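Local atomic coordinates of 3-methylornithine synthase (Methanosarcina barkeri, PDB entry 3T7V), a protein that catalyses the radical-based isomerisation of L-lysine to (3R)-3-methyl-D-ornithine in pyrrolysine biosynthesis, using a [4Fe-4S] cluster and S-adenosylmethionine. Residues F64-T69 / N87-T92; T69-Q74 / M115-Y120. One frame throughout, in Å; residues are numbered along the deposited sequence.

Contact 1 (F64-T69 / N87-T92); sequences FIYFST and NRYRLT. With MD0 (5-amino-D-isoleucine), chain D.
The methyl CG2 of Thr69 is held between two tyrosine rings. It sits over one face of Tyr89 in a CH-pi contact, 3.9 Å from the ring centroid, and over the centre of one face of Tyr66. At the edge of the Tyr89 ring lies the carbonyl of Tyr66, to whose O the hydroxyl OH donates at 2.7 Å, tilted 22° from the carbonyl plane. A phenylalanine in place of Tyr89 would probably leave Tyr66 O and Glu308 N without the hydroxyl that joins them. The Arg88 guanidinium meets Thr69 O with its edge, NH1 donating at 2.8 Å in the carbonyl plane. One face of Phe64 carries the bound 5-amino-D-isoleucine, CE1 lying 3.5 Å from the ligand CB.

With OG1 between its backbone N and carbonyl carbon (chi1 61°), Thr69 accepts from Tyr89 N at 3.0 Å; water 2 ties the same hydroxyl to Asn87 O. Ser68 and Arg90 form a single antiparallel bridge of the non-hydrogen-bonded kind, flanked by bonds from Leu91 N to Phe67 O (2.9 Å) and from Thr69 N to Tyr89 O. Leu91 CD1 packs on Phe67 CB.

Strand 58-68 thus takes an irregular partner at its C-terminal end, beside strand 110-115, while Phe67 reaches helix 126-139 and Leu91 touches helix 93-103.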
ATOM      1  N   PHE A  64       7.813   3.005   6.288  1.00 13.27           N
ATOM      2  CA  PHE A  64       8.146   2.985   4.865  1.00 12.84           C
ATOM      3  C   PHE A  64       9.564   3.480   4.678  1.00 12.88           C
ATOM      4  O   PHE A  64       9.894   4.643   5.015  1.00 14.30           O
ATOM      5  CB  PHE A  64       7.168   3.965   4.178  1.00 14.37           C
ATOM      6  CG  PHE A  64       7.383   4.026   2.677  1.00 13.36           C
ATOM      7  CD1 PHE A  64       7.207   2.862   1.927  1.00 13.82           C
ATOM      8  CD2 PHE A  64       7.763   5.194   2.029  1.00 15.84           C
ATOM      9  CE1 PHE A  64       7.409   2.842   0.544  1.00 16.00           C
ATOM     10  CE2 PHE A  64       7.969   5.189   0.626  1.00 14.47           C
ATOM     11  CZ  PHE A  64       7.798   4.020  -0.084  1.00 14.61           C
ATOM     12  N   ILE A  65      10.402   2.648   4.099  1.00 12.16           N
ATOM     13  CA  ILE A  65      11.825   2.974   3.800  1.00 11.83           C
ATOM     14  C   ILE A  65      12.058   2.860   2.322  1.00 12.00           C
ATOM     15  O   ILE A  65      12.257   1.746   1.771  1.00 11.96           O
ATOM     16  CB  ILE A  65      12.791   2.051   4.549  1.00 14.04           C
ATOM     17  CG1 ILE A  65      12.522   2.097   6.095  1.00 17.78           C
ATOM     18  CG2 ILE A  65      14.253   2.479   4.252  1.00 15.73           C
ATOM     19  CD1 ILE A  65      13.451   1.135   6.841  1.00 25.56           C
ATOM     20  N   TYR A  66      12.033   4.025   1.680  1.00 11.01           N
ATOM     21  CA  TYR A  66      12.251   4.095   0.215  1.00 11.00           C
ATOM     22  C   TYR A  66      13.758   4.239   0.056  1.00 10.79           C
ATOM     23  O   TYR A  66      14.321   5.321   0.238  1.00 13.01           O
ATOM     24  CB  TYR A  66      11.493   5.328  -0.289  1.00 11.83           C
ATOM     25  CG  TYR A  66      11.224   5.378  -1.780  1.00 12.27           C
ATOM     26  CD1 TYR A  66      11.704   4.455  -2.690  1.00 12.87           C
ATOM     27  CD2 TYR A  66      10.460   6.438  -2.259  1.00 14.67           C
ATOM     28  CE1 TYR A  66      11.370   4.506  -4.036  1.00 14.88           C
ATOM     29  CE2 TYR A  66      10.138   6.524  -3.609  1.00 16.60           C
ATOM     30  CZ  TYR A  66      10.618   5.561  -4.464  1.00 17.96           C
ATOM     31  OH  TYR A  66      10.265   5.748  -5.797  1.00 21.18           O
ATOM     32  N   PHE A  67      14.438   3.090  -0.171  1.00 10.86           N
ATOM     33  CA  PHE A  67      15.908   3.043  -0.038  1.00 10.74           C
ATOM     34  C   PHE A  67      16.677   3.355  -1.332  1.00 11.11           C
ATOM     35  O   PHE A  67      17.854   3.586  -1.296  1.00 11.78           O
ATOM     36  CB  PHE A  67      16.398   1.689   0.541  1.00 11.84           C
ATOM     37  CG  PHE A  67      16.096   0.485  -0.285  1.00 10.90           C
ATOM     38  CD1 PHE A  67      14.944  -0.212  -0.053  1.00 11.69           C
ATOM     39  CD2 PHE A  67      16.949   0.053  -1.300  1.00 12.06           C
ATOM     40  CE1 PHE A  67      14.615  -1.311  -0.815  1.00 11.49           C
ATOM     41  CE2 PHE A  67      16.653  -1.036  -2.114  1.00 12.75           C
ATOM     42  CZ  PHE A  67      15.449  -1.756  -1.852  1.00 11.51           C
ATOM     43  N   SER A  68      15.932   3.412  -2.443  1.00 10.62           N
ATOM     44  CA  SER A  68      16.509   3.865  -3.707  1.00 10.87           C
ATOM     45  C   SER A  68      15.421   4.400  -4.592  1.00 10.70           C
ATOM     46  O   SER A  68      14.404   3.710  -4.811  1.00 11.23           O
ATOM     47  CB  SER A  68      17.233   2.738  -4.444  1.00 11.74           C
ATOM     48  OG  SER A  68      17.683   3.302  -5.706  1.00 12.14           O
ATOM     49  N   THR A  69      15.612   5.637  -5.092  1.00 10.90           N
ATOM     50  CA  THR A  69      14.605   6.251  -5.954  1.00 11.34           C
ATOM     51  C   THR A  69      15.005   6.224  -7.396  1.00 12.14           C
ATOM     52  O   THR A  69      14.432   6.932  -8.208  1.00 14.83           O
ATOM     53  CB  THR A  69      14.215   7.645  -5.516  1.00 12.21           C
ATOM     54  OG1 THR A  69      15.404   8.437  -5.571  1.00 13.67           O
ATOM     55  CG2 THR A  69      13.674   7.652  -4.041  1.00 14.31           C
ATOM     56  N   ASN A  87      15.755  14.666  -8.802  1.00 16.02           N
ATOM     57  CA  ASN A  87      16.743  14.306  -7.760  1.00 16.31           C
ATOM     58  C   ASN A  87      16.453  12.826  -7.480  1.00 16.03           C
ATOM     59  O   ASN A  87      15.269  12.427  -7.397  1.00 18.80           O
ATOM     60  CB  ASN A  87      16.539  15.155  -6.511  1.00 19.74           C
ATOM     61  CG  ASN A  87      17.450  14.730  -5.407  1.00 26.68           C
ATOM     62  OD1 ASN A  87      17.020  14.221  -4.347  1.00 41.20           O
ATOM     63  ND2 ASN A  87      18.645  14.671  -5.734  1.00 20.64           N
ATOM     64  N   ARG A  88      17.525  12.019  -7.329  1.00 14.90           N
ATOM     65  CA  ARG A  88      17.408  10.594  -7.006  1.00 13.49           C
ATOM     66  C   ARG A  88      18.513  10.235  -6.033  1.00 13.37           C
ATOM     67  O   ARG A  88      19.606  10.816  -6.052  1.00 16.34           O
ATOM     68  CB  ARG A  88      17.629   9.736  -8.224  1.00 15.24           C
ATOM     69  CG  ARG A  88      16.406   9.929  -9.160  1.00 18.01           C
ATOM     70  CD  ARG A  88      16.480   9.048 -10.315  1.00 18.48           C
ATOM     71  NE  ARG A  88      15.600   9.441 -11.387  1.00 13.80           N
ATOM     72  CZ  ARG A  88      14.408   8.865 -11.605  1.00 12.09           C
ATOM     73  NH1 ARG A  88      13.902   7.891 -10.833  1.00 12.81           N
ATOM     74  NH2 ARG A  88      13.709   9.256 -12.674  1.00 13.58           N
ATOM     75  N   TYR A  89      18.200   9.314  -5.117  1.00 12.43           N
ATOM     76  CA  TYR A  89      19.174   8.899  -4.130  1.00 12.49           C
ATOM     77  C   TYR A  89      19.210   7.401  -4.002  1.00 12.31           C
ATOM     78  O   TYR A  89      18.215   6.717  -4.358  1.00 12.48           O
ATOM     79  CB  TYR A  89      18.888   9.585  -2.761  1.00 13.45           C
ATOM     80  CG  TYR A  89      17.584   9.156  -2.079  1.00 12.68           C
ATOM     81  CD1 TYR A  89      16.430   9.937  -2.150  1.00 14.57           C
ATOM     82  CD2 TYR A  89      17.531   7.944  -1.333  1.00 12.27           C
ATOM     83  CE1 TYR A  89      15.259   9.563  -1.513  1.00 14.00           C
ATOM     84  CE2 TYR A  89      16.314   7.514  -0.718  1.00 13.22           C
ATOM     85  CZ  TYR A  89      15.230   8.355  -0.784  1.00 13.24           C
ATOM     86  OH  TYR A  89      14.068   7.929  -0.163  1.00 13.66           O
ATOM     87  N   ARG A  90      20.265   6.885  -3.403  1.00 12.32           N
ATOM     88  CA  ARG A  90      20.408   5.419  -3.154  1.00 12.18           C
ATOM     89  C   ARG A  90      21.113   5.330  -1.823  1.00 11.94           C
ATOM     90  O   ARG A  90      22.276   5.742  -1.688  1.00 13.56           O
ATOM     91  CB  ARG A  90      21.207   4.787  -4.271  1.00 13.62           C
ATOM     92  CG  ARG A  90      21.400   3.286  -4.082  1.00 15.41           C
ATOM     93  CD  ARG A  90      22.258   2.683  -5.200  1.00 14.68           C
ATOM     94  NE  ARG A  90      21.640   2.847  -6.556  1.00 13.25           N
ATOM     95  CZ  ARG A  90      22.094   3.582  -7.569  1.00 13.79           C
ATOM     96  NH1 ARG A  90      23.160   4.454  -7.415  1.00 18.76           N
ATOM     97  NH2 ARG A  90      21.526   3.504  -8.723  1.00 15.35           N
ATOM     98  N   LEU A  91      20.399   4.920  -0.780  1.00 12.55           N
ATOM     99  CA  LEU A  91      20.981   4.909   0.603  1.00 11.99           C
ATOM    100  C   LEU A  91      22.189   3.977   0.606  1.00 12.04           C
ATOM    101  O   LEU A  91      22.198   2.877   0.025  1.00 14.62           O
ATOM    102  CB  LEU A  91      19.983   4.373   1.606  1.00 12.73           C
ATOM    103  CG  LEU A  91      18.695   5.203   1.725  1.00 13.56           C
ATOM    104  CD1 LEU A  91      17.843   4.565   2.805  1.00 15.42           C
ATOM    105  CD2 LEU A  91      19.008   6.702   2.053  1.00 17.21           C
ATOM    106  N   THR A  92      23.279   4.450   1.278  1.00 12.13           N
ATOM    107  CA  THR A  92      24.396   3.574   1.492  1.00 12.26           C
ATOM    108  C   THR A  92      24.101   2.582   2.669  1.00 13.36           C
ATOM    109  O   THR A  92      23.131   2.811   3.405  1.00 13.32           O
ATOM    110  CB  THR A  92      25.652   4.390   1.920  1.00 13.66           C
ATOM    111  OG1 THR A  92      25.335   5.019   3.171  1.00 14.82           O
ATOM    112  CG2 THR A  92      26.023   5.379   0.850  1.00 15.68           C
TER
HETATM  113  C   MD0 D 993       2.515   3.711   1.104  1.00 18.66           C
HETATM  114  N   MD0 D 993       4.167   5.337   0.382  1.00 18.47           N
HETATM  115  O   MD0 D 993       2.280   2.739   1.852  1.00 18.89           O
HETATM  116  CA  MD0 D 993       3.905   3.917   0.594  1.00 15.61           C
HETATM  117  CB  MD0 D 993       4.121   3.128  -0.732  1.00 15.20           C
HETATM  118  CD  MD0 D 993       4.696   0.711  -1.453  1.00 16.16           C
HETATM  119  NE  MD0 D 993       4.591  -0.681  -1.037  1.00 17.91           N
HETATM  120  CG  MD0 D 993       4.033   1.607  -0.411  1.00 15.00           C
HETATM  121  CG2 MD0 D 993       3.112   3.484  -1.854  1.00 17.28           C
HETATM  122  OXT MD0 D 993       1.649   4.524   0.760  1.00 20.00           O
HETATM  123  O   HOH W   1      20.056   1.738  -1.256  1.00 15.17           O
HETATM  124  O   HOH W   2      14.537  11.083  -4.974  1.00 18.60           O

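Contact 2 (T69-Q74 / M115-Y120); sequences TYCKNQ and MGEDPY. With SF4 (iron/sulfur cluster), chain B; SAM (S-adenosylmethionine), chain C.
Cys71 SG and the backbone of Glu117 meet directly beside the iron-sulfur cluster. The sulfur binds one iron, FE2, at 2.3 Å, and accepts two backbone N-H groups: Glu117 N at 3.3 Å from across the contact and Asn73 N from within its own loop. Two such donors would probably draw charge from the thiolate and raise the reduction potential of the cluster. SG stands anti to its backbone N (chi1 -167°), which directs it to the iron. Gly116 CA lies 3.7 Å from the cluster sulfide S4, and its lack of a side chain lets the chains close up, since a CB would run into Tyr70 O and Cys71 CB. Just before it, Met115 O is 3.1 Å from the amino N of S-adenosylmethionine, which together with the carboxylate of that cofactor binds FE1.

Further out, Glu117 is the centre of an inverse gamma turn. Its O takes Lys72 N at 2.9 Å, from 36° above the carbonyl plane, and the Lys72 chain runs over that oxygen, its CG 3.4 Å from Glu117 O. The ammonium then bends round to a long salt bridge, NZ to Glu117 OE1 at 3.8 Å; OE2 is held by Leu149 N. Asp118, whose carboxylate lies against Tyr70 CB, is the N-cap of helix 119-123 and accepts Tyr120 N on OD1, while OD2 shares a hydrogen bond with Ser68 and a salt bridge with Arg90.

Cys71 opens the CX3CX2C signature completed by Cys75 and Cys78, and Met115-Glu117, reading Met-Gly-Glu at the end of the second barrel strand, probably takes the place of the GGE motif that receives the methionyl amino group in radical SAM enzymes.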
ATOM      1  N   THR A  69      15.612   5.637  -5.092  1.00 10.90           N
ATOM      2  CA  THR A  69      14.605   6.251  -5.954  1.00 11.34           C
ATOM      3  C   THR A  69      15.005   6.224  -7.396  1.00 12.14           C
ATOM      4  O   THR A  69      14.432   6.932  -8.208  1.00 14.83           O
ATOM      5  CB  THR A  69      14.215   7.645  -5.516  1.00 12.21           C
ATOM      6  OG1 THR A  69      15.404   8.437  -5.571  1.00 13.67           O
ATOM      7  CG2 THR A  69      13.674   7.652  -4.041  1.00 14.31           C
ATOM      8  N   TYR A  70      15.957   5.360  -7.742  1.00 11.51           N
ATOM      9  CA  TYR A  70      16.233   5.077  -9.140  1.00 11.17           C
ATOM     10  C   TYR A  70      15.287   4.046  -9.714  1.00 11.34           C
ATOM     11  O   TYR A  70      15.022   3.043  -9.091  1.00 11.60           O
ATOM     12  CB  TYR A  70      17.676   4.547  -9.285  1.00 11.87           C
ATOM     13  CG  TYR A  70      18.689   5.633  -9.068  1.00 11.85           C
ATOM     14  CD1 TYR A  70      19.128   5.938  -7.774  1.00 12.86           C
ATOM     15  CD2 TYR A  70      19.176   6.350 -10.133  1.00 13.29           C
ATOM     16  CE1 TYR A  70      20.025   6.966  -7.564  1.00 15.01           C
ATOM     17  CE2 TYR A  70      20.109   7.397  -9.887  1.00 14.97           C
ATOM     18  CZ  TYR A  70      20.500   7.652  -8.588  1.00 15.35           C
ATOM     19  OH  TYR A  70      21.419   8.686  -8.393  1.00 20.06           O
ATOM     20  N   CYS A  71      14.821   4.290 -10.932  1.00 11.83           N
ATOM     21  CA  CYS A  71      13.925   3.329 -11.611  1.00 12.61           C
ATOM     22  C   CYS A  71      14.215   3.278 -13.088  1.00 13.19           C
ATOM     23  O   CYS A  71      14.359   4.330 -13.715  1.00 15.44           O
ATOM     24  CB  CYS A  71      12.509   3.704 -11.375  1.00 12.34           C
ATOM     25  SG  CYS A  71      11.422   2.300 -11.886  1.00 11.53           S
ATOM     26  N   LYS A  72      14.197   2.073 -13.637  1.00 12.38           N
ATOM     27  CA  LYS A  72      14.372   1.891 -15.077  1.00 13.36           C
ATOM     28  C   LYS A  72      13.029   1.868 -15.861  1.00 14.06           C
ATOM     29  O   LYS A  72      13.025   1.815 -17.083  1.00 18.03           O
ATOM     30  CB  LYS A  72      15.224   0.623 -15.333  1.00 15.39           C
ATOM     31  CG  LYS A  72      14.545  -0.693 -14.957  1.00 16.36           C
ATOM     32  CD  LYS A  72      15.717  -1.768 -14.801  1.00 24.83           C
ATOM     33  CE  LYS A  72      15.103  -3.127 -14.434  1.00 24.70           C
ATOM     34  NZ  LYS A  72      14.487  -3.686 -15.638  1.00 31.40           N
ATOM     35  N   ASN A  73      11.923   1.811 -15.148  1.00 13.50           N
ATOM     36  CA  ASN A  73      10.581   1.695 -15.796  1.00 12.66           C
ATOM     37  C   ASN A  73      10.003   3.093 -16.102  1.00 13.15           C
ATOM     38  O   ASN A  73      10.538   4.134 -15.653  1.00 16.71           O
ATOM     39  CB  ASN A  73       9.598   0.936 -14.885  1.00 13.73           C
ATOM     40  CG  ASN A  73       9.739  -0.562 -14.952  1.00 17.12           C
ATOM     41  OD1 ASN A  73       9.082  -1.277 -14.093  1.00 20.28           O
ATOM     42  ND2 ASN A  73      10.421  -1.063 -15.951  1.00 18.50           N
ATOM     43  N   GLN A  74       8.925   3.090 -16.867  1.00 13.92           N
ATOM     44  CA  GLN A  74       8.391   4.349 -17.433  1.00 14.52           C
ATOM     45  C   GLN A  74       6.911   4.491 -17.146  1.00 14.77           C
ATOM     46  O   GLN A  74       6.082   4.873 -18.001  1.00 17.37           O
ATOM     47  CB  GLN A  74       8.782   4.596 -18.916  1.00 20.58           C
ATOM     48  CG  GLN A  74       8.324   3.518 -19.766  1.00 23.79           C
ATOM     49  CD  GLN A  74       8.769   3.792 -21.226  1.00 30.35           C
ATOM     50  OE1 GLN A  74       8.452   4.844 -21.820  1.00 37.37           O
ATOM     51  NE2 GLN A  74       9.648   2.953 -21.684  1.00 36.64           N
ATOM     52  N   MET A 115      11.875   0.197  -3.404  1.00 10.83           N
ATOM     53  CA  MET A 115      12.741   0.871  -4.355  1.00 10.70           C
ATOM     54  C   MET A 115      12.005   1.001  -5.665  1.00 10.75           C
ATOM     55  O   MET A 115      11.074   0.268  -5.992  1.00 11.27           O
ATOM     56  CB  MET A 115      14.113   0.157  -4.582  1.00 11.97           C
ATOM     57  CG  MET A 115      13.905  -1.324  -4.985  1.00 12.64           C
ATOM     58  SD  MET A 115      15.531  -1.971  -5.495  1.00 13.95           S
ATOM     59  CE  MET A 115      15.103  -3.683  -5.715  1.00 16.39           C
ATOM     60  N   GLY A 116      12.490   1.955  -6.469  1.00 11.21           N
ATOM     61  CA  GLY A 116      12.238   1.841  -7.932  1.00 11.71           C
ATOM     62  C   GLY A 116      12.948   0.603  -8.471  1.00 11.93           C
ATOM     63  O   GLY A 116      13.697  -0.056  -7.696  1.00 12.39           O
ATOM     64  N   GLU A 117      12.729   0.242  -9.718  1.00 11.04           N
ATOM     65  CA  GLU A 117      13.473  -0.868 -10.300  1.00 11.05           C
ATOM     66  C   GLU A 117      14.859  -0.304 -10.612  1.00 11.26           C
ATOM     67  O   GLU A 117      15.163   0.071 -11.729  1.00 12.46           O
ATOM     68  CB  GLU A 117      12.770  -1.410 -11.540  1.00 12.04           C
ATOM     69  CG  GLU A 117      11.404  -2.035 -11.189  1.00 13.05           C
ATOM     70  CD  GLU A 117      10.994  -3.123 -12.176  1.00 16.63           C
ATOM     71  OE1 GLU A 117      11.746  -3.482 -13.084  1.00 20.25           O
ATOM     72  OE2 GLU A 117       9.834  -3.614 -11.933  1.00 15.16           O
ATOM     73  N   ASP A 118      15.719  -0.336  -9.567  1.00 11.20           N
ATOM     74  CA  ASP A 118      17.031   0.377  -9.677  1.00 11.51           C
ATOM     75  C   ASP A 118      17.991  -0.562 -10.407  1.00 12.78           C
ATOM     76  O   ASP A 118      18.289  -1.647  -9.881  1.00 12.31           O
ATOM     77  CB  ASP A 118      17.471   0.658  -8.234  1.00 11.77           C
ATOM     78  CG  ASP A 118      18.844   1.292  -8.158  1.00 11.85           C
ATOM     79  OD1 ASP A 118      19.495   1.448  -9.162  1.00 13.85           O
ATOM     80  OD2 ASP A 118      19.193   1.583  -6.992  1.00 12.34           O
ATOM     81  N   PRO A 119      18.579  -0.068 -11.496  1.00 12.47           N
ATOM     82  CA  PRO A 119      19.559  -0.892 -12.205  1.00 15.13           C
ATOM     83  C   PRO A 119      20.688  -1.425 -11.357  1.00 14.42           C
ATOM     84  O   PRO A 119      21.209  -2.480 -11.617  1.00 17.99           O
ATOM     85  CB  PRO A 119      20.125   0.101 -13.262  1.00 17.93           C
ATOM     86  CG  PRO A 119      19.016   1.091 -13.468  1.00 18.74           C
ATOM     87  CD  PRO A 119      18.294   1.229 -12.157  1.00 14.73           C
ATOM     88  N   TYR A 120      21.127  -0.678 -10.323  1.00 12.79           N
ATOM     89  CA  TYR A 120      22.163  -1.157  -9.414  1.00 13.76           C
ATOM     90  C   TYR A 120      21.776  -2.485  -8.738  1.00 14.23           C
ATOM     91  O   TYR A 120      22.574  -3.429  -8.651  1.00 14.93           O
ATOM     92  CB  TYR A 120      22.443  -0.069  -8.390  1.00 15.08           C
ATOM     93  CG  TYR A 120      23.442  -0.525  -7.325  1.00 15.05           C
ATOM     94  CD1 TYR A 120      24.815  -0.542  -7.582  1.00 20.41           C
ATOM     95  CD2 TYR A 120      22.998  -0.943  -6.064  1.00 15.71           C
ATOM     96  CE1 TYR A 120      25.748  -1.001  -6.636  1.00 20.20           C
ATOM     97  CE2 TYR A 120      23.876  -1.398  -5.086  1.00 17.81           C
ATOM     98  CZ  TYR A 120      25.277  -1.352  -5.397  1.00 18.51           C
ATOM     99  OH  TYR A 120      26.127  -1.807  -4.423  1.00 26.39           O
TER
HETATM  100 FE1  SF4 B 991       7.525   1.588  -9.377  1.00 13.89          FE
HETATM  101 FE2  SF4 B 991       9.285   2.750 -11.202  1.00 12.52          FE
HETATM  102 FE3  SF4 B 991       7.373   4.301 -10.172  1.00 12.73          FE
HETATM  103 FE4  SF4 B 991       6.726   2.438 -11.931  1.00 12.79          FE
HETATM  104  S1  SF4 B 991       8.063   4.213 -12.358  1.00 13.27           S
HETATM  105  S2  SF4 B 991       5.665   2.848  -9.966  1.00 12.39           S
HETATM  106  S3  SF4 B 991       8.144   0.757 -11.480  1.00 12.75           S
HETATM  107  S4  SF4 B 991       9.059   3.390  -9.024  1.00 12.52           S
HETATM  108  N   SAM C 992       8.798   0.312  -8.143  1.00 18.22           N
HETATM  109  CA  SAM C 992       8.057  -0.681  -7.520  1.00 16.65           C
HETATM  110  C   SAM C 992       6.725  -0.922  -8.106  1.00 15.13           C
HETATM  111  O   SAM C 992       6.309  -0.192  -9.029  1.00 15.50           O
HETATM  112  OXT SAM C 992       6.097  -1.965  -7.709  1.00 14.39           O
HETATM  113  CB  SAM C 992       7.540  -0.282  -6.325  1.00 20.95           C
HETATM  114  CG  SAM C 992       6.978   1.065  -6.114  0.50 25.16           C
HETATM  115  SD  SAM C 992       5.265   1.017  -5.435  0.50 28.46           S
HETATM  116  CE  SAM C 992       5.509   1.774  -3.851  0.50 34.42           C
HETATM  117  C5' SAM C 992       4.505   2.351  -6.334  0.50 26.78           C
HETATM  118  C4' SAM C 992       3.176   2.217  -6.425  1.00 22.74           C
HETATM  119  O4' SAM C 992       3.056   3.599  -5.704  1.00 19.41           O
HETATM  120  C3' SAM C 992       2.644   2.098  -7.636  1.00 22.35           C
HETATM  121  O3' SAM C 992       2.309   0.719  -7.425  1.00 18.65           O
HETATM  122  C2' SAM C 992       1.413   2.926  -7.244  1.00 20.44           C
HETATM  123  O2' SAM C 992       0.276   2.119  -6.792  1.00 21.87           O
HETATM  124  C1' SAM C 992       1.774   3.998  -6.200  1.00 16.59           C
HETATM  125  N9  SAM C 992       2.025   5.316  -6.891  1.00 14.80           N
HETATM  126  C8  SAM C 992       3.051   5.703  -7.708  1.00 13.94           C
HETATM  127  N7  SAM C 992       2.830   6.941  -8.128  1.00 13.08           N
HETATM  128  C5  SAM C 992       1.649   7.367  -7.565  1.00 12.46           C
HETATM  129  C6  SAM C 992       0.894   8.541  -7.711  1.00 12.45           C
HETATM  130  N6  SAM C 992       1.279   9.554  -8.489  1.00 13.57           N
HETATM  131  N1  SAM C 992      -0.224   8.674  -6.983  1.00 13.50           N
HETATM  132  C2  SAM C 992      -0.678   7.667  -6.180  1.00 14.72           C
HETATM  133  N3  SAM C 992      -0.035   6.476  -6.105  1.00 14.37           N
HETATM  134  C4  SAM C 992       1.145   6.355  -6.790  1.00 13.32           C
HETATM  135  O   HOH W   3      12.130  -3.151 -15.774  1.00 33.21           O

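Overall arrangement
From the N terminus, strand 58-68 carries the chain to Thr69, the residue shared by both contacts. Contact 1 closes the loop that follows, folding 87-92 back onto the end of the strand so that the intervening residues, which include the three cluster cysteines, are fastened at both ends. Contact 2 starts within that loop and ends beyond helix 93-103 and strand 110-115, so the two cross rather than nest. They touch through the carboxylate of Asp118 and, separately, where Phe67 packs on Met115. Together they tie two adjacent parallel strands of the barrel, 58-68 and 110-115, to the cysteine loop and to helix 119-123.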